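Side-chain contacts in succinate-semialdehyde dehydrogenase (Synechococcus sp., PDB 4ITA), which probably catalyses the NADP-dependent oxidation of succinic semialdehyde to succinate, using a Rossmann-type cofactor-binding domain of the aldehyde dehydrogenase family: residues 90-95 with 437-442; 125-130 with 190-195; 279-284 with 367-372. All coordinates share one frame; numbering follows the deposited sequence.

Contact 1: residues 90-95 with 437-442; sequences ALVCRY and RELGLA. With EDO (1,2-ethanediol), chain Q.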
loop_
_atom_site.group_PDB
_atom_site.type_symbol
_atom_site.label_atom_id
_atom_site.label_comp_id
_atom_site.label_asym_id
_atom_site.label_seq_id
_atom_site.Cartn_x
_atom_site.Cartn_y
_atom_site.Cartn_z
ATOM N N ALA A 90 -2.835 -26.060 2.408
ATOM C CA ALA A 90 -2.742 -26.716 1.107
ATOM C C ALA A 90 -3.640 -26.019 0.094
ATOM O O ALA A 90 -3.261 -25.829 -1.062
ATOM C CB ALA A 90 -3.112 -28.180 1.225
ATOM N N LEU A 91 -4.832 -25.630 0.534
ATOM C CA LEU A 91 -5.807 -25.029 -0.362
ATOM C C LEU A 91 -5.302 -23.720 -0.958
ATOM O O LEU A 91 -5.500 -23.465 -2.137
ATOM C CB LEU A 91 -7.118 -24.798 0.385
ATOM C CG LEU A 91 -8.365 -24.453 -0.414
ATOM C CD1 LEU A 91 -8.796 -25.658 -1.239
ATOM C CD2 LEU A 91 -9.467 -24.001 0.540
ATOM N N VAL A 92 -4.655 -22.873 -0.158
ATOM C CA VAL A 92 -4.190 -21.597 -0.709
ATOM C C VAL A 92 -2.989 -21.812 -1.641
ATOM O O VAL A 92 -2.810 -21.074 -2.611
ATOM C CB VAL A 92 -3.922 -20.519 0.393
ATOM C CG1 VAL A 92 -2.741 -20.916 1.278
ATOM C CG2 VAL A 92 -3.722 -19.149 -0.244
ATOM N N CYS A 93 -2.182 -22.839 -1.374
ATOM C CA CYS A 93 -1.122 -23.216 -2.308
ATOM C C CYS A 93 -1.723 -23.581 -3.660
ATOM O O CYS A 93 -1.274 -23.105 -4.706
ATOM C CB CYS A 93 -0.304 -24.391 -1.767
ATOM S SG CYS A 93 0.775 -23.959 -0.387
ATOM N N ARG A 94 -2.759 -24.408 -3.632
ATOM C CA ARG A 94 -3.407 -24.825 -4.876
ATOM C C ARG A 94 -4.106 -23.657 -5.573
ATOM O O ARG A 94 -4.076 -23.562 -6.799
ATOM C CB ARG A 94 -4.389 -25.971 -4.626
ATOM C CG ARG A 94 -3.688 -27.242 -4.216
ATOM C CD ARG A 94 -4.539 -28.491 -4.414
ATOM N NE ARG A 94 -3.804 -29.684 -3.998
ATOM C CZ ARG A 94 -2.888 -30.286 -4.746
ATOM N NH1 ARG A 94 -2.600 -29.806 -5.948
ATOM N NH2 ARG A 94 -2.249 -31.359 -4.293
ATOM N N TYR A 95 -4.711 -22.760 -4.801
ATOM C CA TYR A 95 -5.367 -21.586 -5.368
ATOM C C TYR A 95 -4.412 -20.762 -6.234
ATOM O O TYR A 95 -4.721 -20.430 -7.385
ATOM C CB TYR A 95 -5.977 -20.723 -4.267
ATOM C CG TYR A 95 -6.683 -19.501 -4.803
ATOM C CD1 TYR A 95 -7.970 -19.590 -5.317
ATOM C CD2 TYR A 95 -6.059 -18.256 -4.807
ATOM C CE1 TYR A 95 -8.614 -18.473 -5.814
ATOM C CE2 TYR A 95 -6.701 -17.135 -5.294
ATOM C CZ TYR A 95 -7.973 -17.247 -5.803
ATOM O OH TYR A 95 -8.608 -16.124 -6.295
ATOM N N ARG A 437 -4.782 -6.050 1.198
ATOM C CA ARG A 437 -5.605 -7.257 1.122
ATOM C C ARG A 437 -4.773 -8.476 0.739
ATOM O O ARG A 437 -3.981 -8.428 -0.199
ATOM C CB ARG A 437 -6.734 -7.074 0.096
ATOM C CG ARG A 437 -7.734 -5.962 0.417
ATOM C CD ARG A 437 -8.564 -6.337 1.602
ATOM N NE ARG A 437 -9.571 -5.344 1.981
ATOM C CZ ARG A 437 -9.409 -4.423 2.923
ATOM N NH1 ARG A 437 -8.249 -4.310 3.553
ATOM N NH2 ARG A 437 -10.405 -3.599 3.221
ATOM N N GLU A 438 -4.979 -9.566 1.467
ATOM C CA GLU A 438 -4.435 -10.866 1.109
ATOM C C GLU A 438 -5.519 -11.639 0.371
ATOM O O GLU A 438 -6.680 -11.229 0.373
ATOM C CB GLU A 438 -4.029 -11.647 2.364
ATOM C CG GLU A 438 -2.870 -11.058 3.152
ATOM C CD GLU A 438 -1.522 -11.421 2.568
ATOM O OE1 GLU A 438 -1.426 -11.582 1.328
ATOM O OE2 GLU A 438 -0.566 -11.550 3.362
ATOM N N LEU A 439 -5.132 -12.749 -0.252
ATOM C CA LEU A 439 -6.054 -13.684 -0.911
ATOM C C LEU A 439 -6.719 -13.114 -2.167
ATOM O O LEU A 439 -6.530 -11.941 -2.508
ATOM C CB LEU A 439 -7.086 -14.240 0.080
ATOM C CG LEU A 439 -6.461 -14.910 1.305
ATOM C CD1 LEU A 439 -7.535 -15.446 2.233
ATOM C CD2 LEU A 439 -5.502 -16.021 0.884
ATOM N N GLY A 440 -7.461 -13.954 -2.884
ATOM C CA GLY A 440 -8.009 -13.552 -4.169
ATOM C C GLY A 440 -6.945 -13.015 -5.118
ATOM O O GLY A 440 -5.771 -13.388 -5.058
ATOM N N LEU A 441 -7.359 -12.125 -6.008
ATOM C CA LEU A 441 -6.428 -11.463 -6.905
ATOM C C LEU A 441 -5.479 -10.568 -6.114
ATOM O O LEU A 441 -4.280 -10.481 -6.414
ATOM C CB LEU A 441 -7.201 -10.642 -7.940
ATOM C CG LEU A 441 -6.366 -9.746 -8.858
ATOM C CD1 LEU A 441 -5.444 -10.584 -9.707
ATOM C CD2 LEU A 441 -7.267 -8.884 -9.737
ATOM N N ALA A 442 -6.018 -9.898 -5.098
ATOM C CA ALA A 442 -5.244 -8.938 -4.321
ATOM C C ALA A 442 -3.948 -9.518 -3.766
ATOM O O ALA A 442 -2.907 -8.865 -3.807
ATOM C CB ALA A 442 -6.092 -8.371 -3.184
HETATM C C1 EDO Q . -11.290 -7.631 2.869
HETATM O O1 EDO Q . -11.720 -8.569 3.843
HETATM C C2 EDO Q . -11.961 -7.792 1.519
HETATM O O2 EDO Q . -11.318 -7.240 0.372
#
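Helix 90-95 faces the 437-442 segment, which leads into helix 440-445, with V92 beside L439, their CA atoms 8.1 Å apart, and Y95 beside G440, one helical turn further on. The first pair meets through methyl groups. V92 puts CG1 between the backbone nitrogen and carbonyl carbon (chi1 67°), which leaves CG2 anti to the nitrogen and facing L439, whose CD2 it meets at 3.8 Å. The two side chains cross at about a right angle, and a single methyl of each makes the touch.

The second pair sets a phenol against main chain. Y95, with CG anti to the backbone nitrogen (chi1 -179°), extends from the helix toward the 437-442 segment until its OH lies 3.4 Å from G440 CA. The carbonyl oxygen of G440 sits at the edge of the ring, in its plane, 3.9 Å from Y95 CE2, and is itself hydrogen-bonded to the hydroxyl of Y96. The glycine has a positive phi of 53°. The meeting is one of van der Waals contact against main chain.

R437 faces other partners: its NE makes a weak bond of 3.0 Å to O2 of a 1,2-ethanediol, probably from the crystallisation liquor, and also bonds to the carbonyl oxygen of A450 of the second subunit. The 437-442 segment thus touches helix 79-103 through L439 and G440 while its arginine joins the dimer interface. V92 and L439 also pack on W137 and R141 of helix 137-149, C93 leans on L53 of helix 46-62, and E438 rests on L228 and E230 of strand 227-230.

Contact 2: residues 125-130 with 190-195; sequences ILLAVM and SQVEQV. With NDP (NADPH dihydro-nicotinamide-adenine-dinucleotide phosphate), chain C; EDO (1,2-ethanediol), chain H; EDO (1,2-ethanediol), chain N.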
loop_
_atom_site.group_PDB
_atom_site.type_symbol
_atom_site.label_atom_id
_atom_site.label_comp_id
_atom_site.label_asym_id
_atom_site.label_seq_id
_atom_site.Cartn_x
_atom_site.Cartn_y
_atom_site.Cartn_z
ATOM N N ILE A 125 13.125 -9.555 -2.412
ATOM C CA ILE A 125 12.940 -10.137 -1.089
ATOM C C ILE A 125 11.800 -9.453 -0.327
ATOM O O ILE A 125 11.813 -8.239 -0.114
ATOM C CB ILE A 125 14.214 -10.026 -0.229
ATOM C CG1 ILE A 125 15.429 -10.651 -0.921
ATOM C CG2 ILE A 125 13.988 -10.664 1.129
ATOM C CD1 ILE A 125 16.744 -10.368 -0.183
ATOM N N LEU A 126 10.839 -10.263 0.103
ATOM C CA LEU A 126 9.751 -9.836 0.982
ATOM C C LEU A 126 10.002 -10.359 2.393
ATOM O O LEU A 126 10.255 -11.554 2.587
ATOM C CB LEU A 126 8.417 -10.395 0.468
ATOM C CG LEU A 126 7.163 -10.273 1.343
ATOM C CD1 LEU A 126 6.752 -8.815 1.546
ATOM C CD2 LEU A 126 6.012 -11.053 0.719
ATOM N N LEU A 127 9.957 -9.460 3.370
ATOM C CA LEU A 127 9.945 -9.839 4.776
ATOM C C LEU A 127 8.515 -10.063 5.225
ATOM O O LEU A 127 7.648 -9.225 4.986
ATOM C CB LEU A 127 10.562 -8.737 5.640
ATOM C CG LEU A 127 10.260 -8.804 7.146
ATOM C CD1 LEU A 127 10.887 -10.015 7.808
ATOM C CD2 LEU A 127 10.745 -7.537 7.822
ATOM N N ALA A 128 8.276 -11.188 5.891
ATOM C CA ALA A 128 6.998 -11.453 6.542
ATOM C C ALA A 128 7.188 -11.672 8.035
ATOM O O ALA A 128 8.028 -12.470 8.454
ATOM C CB ALA A 128 6.343 -12.648 5.934
ATOM N N VAL A 129 6.385 -10.974 8.830
ATOM C CA VAL A 129 6.354 -11.147 10.276
ATOM C C VAL A 129 4.988 -11.718 10.630
ATOM O O VAL A 129 3.954 -11.125 10.296
ATOM C CB VAL A 129 6.579 -9.812 11.011
ATOM C CG1 VAL A 129 6.409 -9.991 12.522
ATOM C CG2 VAL A 129 7.958 -9.259 10.686
ATOM N N MET A 130 4.983 -12.879 11.279
ATOM C CA MET A 130 3.756 -13.659 11.465
ATOM C C MET A 130 3.497 -14.016 12.929
ATOM O O MET A 130 4.422 -14.066 13.732
ATOM C CB MET A 130 3.810 -14.929 10.609
ATOM C CG MET A 130 3.741 -14.645 9.104
ATOM S SD MET A 130 2.129 -14.046 8.484
ATOM C CE MET A 130 2.639 -12.686 7.430
ATOM N N SER A 190 13.381 -7.644 18.228
ATOM C CA SER A 190 14.402 -6.593 18.149
ATOM C C SER A 190 15.300 -6.707 16.918
ATOM O O SER A 190 16.016 -5.765 16.575
ATOM C CB SER A 190 15.277 -6.582 19.407
ATOM O OG SER A 190 16.070 -7.757 19.482
ATOM N N GLN A 191 15.254 -7.857 16.253
ATOM C CA GLN A 191 16.162 -8.134 15.150
ATOM C C GLN A 191 15.541 -7.818 13.796
ATOM O O GLN A 191 16.209 -7.873 12.762
ATOM C CB GLN A 191 16.590 -9.598 15.203
ATOM C CG GLN A 191 17.149 -10.004 16.558
ATOM C CD GLN A 191 17.780 -11.370 16.542
ATOM O OE1 GLN A 191 17.161 -12.355 16.935
ATOM N NE2 GLN A 191 19.037 -11.433 16.119
ATOM N N VAL A 192 14.259 -7.487 13.806
ATOM C CA VAL A 192 13.525 -7.216 12.571
ATOM C C VAL A 192 13.985 -5.916 11.895
ATOM O O VAL A 192 14.022 -5.818 10.666
ATOM C CB VAL A 192 12.013 -7.196 12.850
ATOM C CG1 VAL A 192 11.233 -6.725 11.629
ATOM C CG2 VAL A 192 11.556 -8.584 13.261
ATOM N N GLU A 193 14.356 -4.920 12.700
ATOM C CA GLU A 193 14.796 -3.644 12.148
ATOM C C GLU A 193 15.952 -3.813 11.147
ATOM O O GLU A 193 15.956 -3.184 10.084
ATOM C CB GLU A 193 15.163 -2.670 13.279
ATOM C CG GLU A 193 15.741 -1.339 12.804
ATOM C CD GLU A 193 15.858 -0.304 13.913
ATOM O OE1 GLU A 193 15.290 -0.511 15.002
ATOM O OE2 GLU A 193 16.504 0.724 13.667
ATOM N N GLN A 194 16.928 -4.659 11.477
ATOM C CA GLN A 194 18.025 -4.925 10.545
ATOM C C GLN A 194 17.502 -5.403 9.194
ATOM O O GLN A 194 17.980 -4.984 8.139
ATOM C CB GLN A 194 18.971 -5.987 11.106
ATOM C CG GLN A 194 20.077 -6.376 10.130
ATOM C CD GLN A 194 20.909 -7.544 10.603
ATOM O OE1 GLN A 194 20.797 -7.977 11.747
ATOM N NE2 GLN A 194 21.737 -8.077 9.713
ATOM N N VAL A 195 16.507 -6.283 9.229
ATOM C CA VAL A 195 15.952 -6.832 7.999
ATOM C C VAL A 195 15.256 -5.741 7.175
ATOM O O VAL A 195 15.516 -5.592 5.981
ATOM C CB VAL A 195 15.013 -8.002 8.290
ATOM C CG1 VAL A 195 14.547 -8.626 6.983
ATOM C CG2 VAL A 195 15.733 -9.054 9.123
HETATM P PA NDP C . 2.290 -9.777 18.396
HETATM O O1A NDP C . 2.088 -8.526 17.590
HETATM O O2A NDP C . 2.804 -9.684 19.805
HETATM O O5B NDP C . 3.287 -10.737 17.593
HETATM C C5B NDP C . 3.112 -11.026 16.201
HETATM C C4B NDP C . 4.462 -11.115 15.494
HETATM O O4B NDP C . 5.086 -9.828 15.528
HETATM C C3B NDP C . 5.446 -12.057 16.175
HETATM O O3B NDP C . 6.310 -12.619 15.178
HETATM C C2B NDP C . 6.245 -11.123 17.063
HETATM O O2B NDP C . 7.541 -11.610 17.384
HETATM C C1B NDP C . 6.374 -9.945 16.138
HETATM N N9A NDP C . 6.627 -8.654 16.797
HETATM C C8A NDP C . 6.126 -8.193 17.960
HETATM N N7A NDP C . 6.576 -6.938 18.196
HETATM C C5A NDP C . 7.353 -6.586 17.160
HETATM C C6A NDP C . 8.143 -5.411 16.759
HETATM N N6A NDP C . 8.176 -4.320 17.550
HETATM N N1A NDP C . 8.811 -5.478 15.592
HETATM C C2A NDP C . 8.779 -6.555 14.796
HETATM N N3A NDP C . 8.088 -7.665 15.097
HETATM C C4A NDP C . 7.377 -7.721 16.241
HETATM O O3 NDP C . 0.850 -10.526 18.299
HETATM P PN NDP C . 0.013 -11.476 19.317
HETATM O O1N NDP C . 0.092 -10.975 20.742
HETATM O O2N NDP C . 0.365 -12.900 18.986
HETATM O O5D NDP C . -1.489 -11.205 18.803
HETATM C C5D NDP C . -1.893 -11.619 17.505
HETATM C C4D NDP C . -2.588 -10.471 16.796
HETATM O O4D NDP C . -2.635 -10.730 15.385
HETATM C C3D NDP C . -4.028 -10.288 17.234
HETATM O O3D NDP C . -4.322 -8.895 17.390
HETATM C C2D NDP C . -4.779 -10.921 16.079
HETATM O O2D NDP C . -6.119 -10.431 16.022
HETATM C C1D NDP C . -3.952 -10.475 14.891
HETATM N N1N NDP C . -4.264 -11.305 13.719
HETATM C C2N NDP C . -4.497 -10.733 12.526
HETATM C C3N NDP C . -5.230 -11.418 11.557
HETATM C C7N NDP C . -5.483 -10.826 10.203
HETATM O O7N NDP C . -5.313 -11.538 9.215
HETATM N N7N NDP C . -5.888 -9.563 10.098
HETATM C C4N NDP C . -5.808 -12.783 11.843
HETATM C C5N NDP C . -5.063 -13.415 12.926
HETATM C C6N NDP C . -4.322 -12.649 13.821
HETATM P P2B NDP C . 7.864 -12.274 18.811
HETATM O O1X NDP C . 9.323 -12.600 18.681
HETATM O O2X NDP C . 7.586 -11.218 19.855
HETATM O O3X NDP C . 7.009 -13.496 18.965
HETATM C C1 EDO H . 20.751 -8.094 17.152
HETATM O O1 EDO H . 20.130 -8.862 16.110
HETATM C C2 EDO H . 19.726 -7.162 17.781
HETATM O O2 EDO H . 18.797 -7.911 18.574
HETATM C C1 EDO N . 21.669 -5.396 14.412
HETATM O O1 EDO N . 22.069 -5.305 13.045
HETATM C C2 EDO N . 21.086 -4.052 14.833
HETATM O O2 EDO N . 19.890 -3.738 14.097
#
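L127, V129, V192 and V195 make up the apolar part of this contact, a strand packed against the first turn of the short helix 192-197. L127 spreads its two methyls over the helix: CD2 meets V192 CG1 at 3.9 Å, while CD1 lies 4.0 Å from V195 CG1. With CG anti to the backbone nitrogen (chi1 163°), the leucine is carried out from the strand to a place where both valines can be touched. It crosses V192 at about a right angle. V129, two residues along the strand on the same face, adds a looser approach of its CG2 to V192 CG1 at 4.2 Å.

Cofactor contacts form the second group, and two of these valines also meet NADPH: V129 with its other methyl, V192 with both its methyls. V129 CG1 comes within 3.3 Å of the ribose oxygen O4B, and V192 CG2 lies 3.8 Å from C2A of the adenine. Just past the strand, the carbonyl oxygen of M130 accepts a hydrogen bond of 2.8 Å from the ribose hydroxyl O3B.

Polar bonds to a bound diol make the third group, at S190 and Q191, away from the strand. Q191 NE2 donates to O1 of a 1,2-ethanediol at 2.8 Å, and S190 OG pairs with its O2; this diol probably comes from the crystallisation liquor.

The chemistry is thus divided by direction: dispersion joins strand to helix, whereas polar recognition of the cofactor falls to a single main-chain oxygen here. V129 and V192, shared by core and pocket, give the adenosine end of NADPH an apolar wall that is continuous with the packing beside it.

Contact 3: residues 279-284 with 367-372; sequences EFLEKL and AMVFTV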
loop_
_atom_site.group_PDB
_atom_site.type_symbol
_atom_site.label_atom_id
_atom_site.label_comp_id
_atom_site.label_asym_id
_atom_site.label_seq_id
_atom_site.Cartn_x
_atom_site.Cartn_y
_atom_site.Cartn_z
ATOM N N GLU A 279 -33.794 -14.729 24.572
ATOM C CA GLU A 279 -33.700 -16.085 24.040
ATOM C C GLU A 279 -32.296 -16.387 23.517
ATOM O O GLU A 279 -31.719 -17.433 23.825
ATOM C CB GLU A 279 -34.730 -16.316 22.931
ATOM C CG GLU A 279 -34.645 -17.704 22.319
ATOM C CD GLU A 279 -35.660 -17.941 21.219
ATOM O OE1 GLU A 279 -36.555 -17.089 21.043
ATOM O OE2 GLU A 279 -35.551 -18.977 20.529
ATOM N N PHE A 280 -31.744 -15.472 22.727
ATOM C CA PHE A 280 -30.410 -15.685 22.186
ATOM C C PHE A 280 -29.370 -15.805 23.305
ATOM O O PHE A 280 -28.529 -16.708 23.276
ATOM C CB PHE A 280 -30.018 -14.575 21.199
ATOM C CG PHE A 280 -28.676 -14.807 20.535
ATOM C CD1 PHE A 280 -28.593 -15.398 19.283
ATOM C CD2 PHE A 280 -27.498 -14.452 21.182
ATOM C CE1 PHE A 280 -27.354 -15.625 18.689
ATOM C CE2 PHE A 280 -26.263 -14.673 20.593
ATOM C CZ PHE A 280 -26.197 -15.263 19.346
ATOM N N LEU A 281 -29.416 -14.906 24.281
ATOM C CA LEU A 281 -28.411 -14.914 25.337
ATOM C C LEU A 281 -28.484 -16.182 26.185
ATOM O O LEU A 281 -27.449 -16.732 26.567
ATOM C CB LEU A 281 -28.524 -13.671 26.219
ATOM C CG LEU A 281 -27.469 -13.552 27.323
ATOM C CD1 LEU A 281 -26.054 -13.669 26.754
ATOM C CD2 LEU A 281 -27.640 -12.246 28.083
ATOM N N GLU A 282 -29.696 -16.644 26.488
ATOM C CA GLU A 282 -29.828 -17.885 27.250
ATOM C C GLU A 282 -29.207 -19.039 26.476
ATOM O O GLU A 282 -28.466 -19.851 27.030
ATOM C CB GLU A 282 -31.297 -18.200 27.575
ATOM C CG GLU A 282 -31.492 -19.630 28.115
ATOM C CD GLU A 282 -32.889 -19.913 28.651
ATOM O OE1 GLU A 282 -33.227 -19.385 29.726
ATOM O OE2 GLU A 282 -33.638 -20.689 28.014
ATOM N N LYS A 283 -29.516 -19.108 25.186
ATOM C CA LYS A 283 -28.995 -20.170 24.336
ATOM C C LYS A 283 -27.476 -20.085 24.160
ATOM O O LYS A 283 -26.800 -21.115 24.094
ATOM C CB LYS A 283 -29.734 -20.201 22.994
ATOM C CG LYS A 283 -31.167 -20.705 23.147
ATOM C CD LYS A 283 -31.953 -20.693 21.846
ATOM C CE LYS A 283 -33.264 -21.451 22.020
ATOM N NZ LYS A 283 -34.152 -21.320 20.836
ATOM N N LEU A 284 -26.939 -18.867 24.117
ATOM C CA LEU A 284 -25.492 -18.682 23.998
ATOM C C LEU A 284 -24.812 -19.147 25.285
ATOM O O LEU A 284 -23.792 -19.841 25.264
ATOM C CB LEU A 284 -25.172 -17.209 23.737
ATOM C CG LEU A 284 -23.714 -16.913 23.378
ATOM C CD1 LEU A 284 -23.447 -17.308 21.937
ATOM C CD2 LEU A 284 -23.383 -15.444 23.619
ATOM N N ALA A 367 -16.901 -13.498 25.444
ATOM C CA ALA A 367 -17.865 -12.730 24.661
ATOM C C ALA A 367 -18.375 -11.539 25.449
ATOM O O ALA A 367 -18.759 -11.694 26.604
ATOM C CB ALA A 367 -19.027 -13.609 24.271
ATOM N N MET A 368 -18.377 -10.358 24.831
ATOM C CA MET A 368 -19.093 -9.201 25.373
ATOM C C MET A 368 -20.474 -9.157 24.727
ATOM O O MET A 368 -20.592 -9.333 23.514
ATOM C CB MET A 368 -18.336 -7.889 25.096
ATOM C CG MET A 368 -16.988 -7.742 25.806
ATOM S SD MET A 368 -16.157 -6.110 25.610
ATOM C CE MET A 368 -15.165 -6.407 24.127
ATOM N N VAL A 369 -21.523 -8.938 25.519
ATOM C CA VAL A 369 -22.885 -8.942 24.986
ATOM C C VAL A 369 -23.561 -7.601 25.236
ATOM O O VAL A 369 -23.422 -7.017 26.312
ATOM C CB VAL A 369 -23.726 -10.085 25.600
ATOM C CG1 VAL A 369 -25.128 -10.117 24.996
ATOM C CG2 VAL A 369 -23.029 -11.421 25.381
ATOM N N PHE A 370 -24.276 -7.123 24.222
ATOM C CA PHE A 370 -24.976 -5.846 24.262
ATOM C C PHE A 370 -26.385 -6.016 23.727
ATOM O O PHE A 370 -26.640 -6.892 22.905
ATOM C CB PHE A 370 -24.254 -4.838 23.369
ATOM C CG PHE A 370 -22.798 -4.706 23.673
ATOM C CD1 PHE A 370 -22.352 -3.755 24.576
ATOM C CD2 PHE A 370 -21.870 -5.550 23.073
ATOM C CE1 PHE A 370 -21.006 -3.639 24.866
ATOM C CE2 PHE A 370 -20.523 -5.447 23.366
ATOM C CZ PHE A 370 -20.088 -4.492 24.263
ATOM N N THR A 371 -27.298 -5.160 24.183
ATOM C CA THR A 371 -28.651 -5.135 23.637
ATOM C C THR A 371 -28.910 -3.793 22.959
ATOM O O THR A 371 -28.499 -2.744 23.467
ATOM C CB THR A 371 -29.706 -5.396 24.729
ATOM O OG1 THR A 371 -29.473 -6.679 25.326
ATOM C CG2 THR A 371 -31.108 -5.380 24.157
ATOM N N VAL A 372 -29.570 -3.831 21.803
ATOM C CA VAL A 372 -29.914 -2.614 21.068
ATOM C C VAL A 372 -31.389 -2.622 20.668
ATOM O O VAL A 372 -32.032 -3.672 20.662
ATOM C CB VAL A 372 -29.007 -2.402 19.830
ATOM C CG1 VAL A 372 -27.556 -2.211 20.257
ATOM C CG2 VAL A 372 -29.121 -3.570 18.879
#
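Both methyls of V369 face L281, CG1 anti to the backbone nitrogen (chi1 -178°) and CG2 beside it, while the leucine holds its CG anti to its own nitrogen (chi1 -177°) and extends toward the strand. L281 CD1 sits almost equidistant from the two branches, at 4.0 Å from V369 CG2 and 4.1 Å from V369 CG1. One methyl seated over a forked pair is a compact way for a helix to rest on a strand. The two side chains meet at a slant, and the CA atoms of L281 and V369 are 8.1 Å apart.

L284, the next residue on this side of the helix, adds a looser contact, with its CD2 4.4 Å from V369 CG2. V369 is therefore approached from two leucines a turn apart, and it also packs on L272 of the neighbouring strand 267-273. All of this is apolar.

The charged face of the helix looks elsewhere. K283 NZ forms a salt bridge of 2.7 Å with OE2 of E279, one turn earlier, using the carboxylate lone pair turned away from the other oxygen; NZ has a second acidic partner in D246. The lysine thus links helix 274-289 to helix 245-257.

Such layering is characteristic of alpha/beta folds. Strand 267-273 runs straight into helix 274-289, which lies back across the mixed sheet and sets its leucines on the adjacent, parallel strand 366-372, in a sheet separate from the one whose strand 115-129 carries V129 of the cofactor pocket and leads into M130.

All three contacts are largely buried, but contact 2 is the most completely so, its four touching residues all being enclosed, whereas contact 1 includes partly exposed Y95 and exposed L441, and contact 3 partly exposed L281. Contacts 2 and 3 both lay a helix on a strand, in different sheets and on opposite sides of the chain's centre, with centres about 42 Å apart. Contact 1 joins a helix to a loop that leads into a short helix and mixes methyl packing with a phenol on main chain. It also closes a loop of chain containing the other two. Helix 137-149 borders both contacts 1 and 2; only contact 2 touches NADPH directly, and only contact 1 reaches the second subunit.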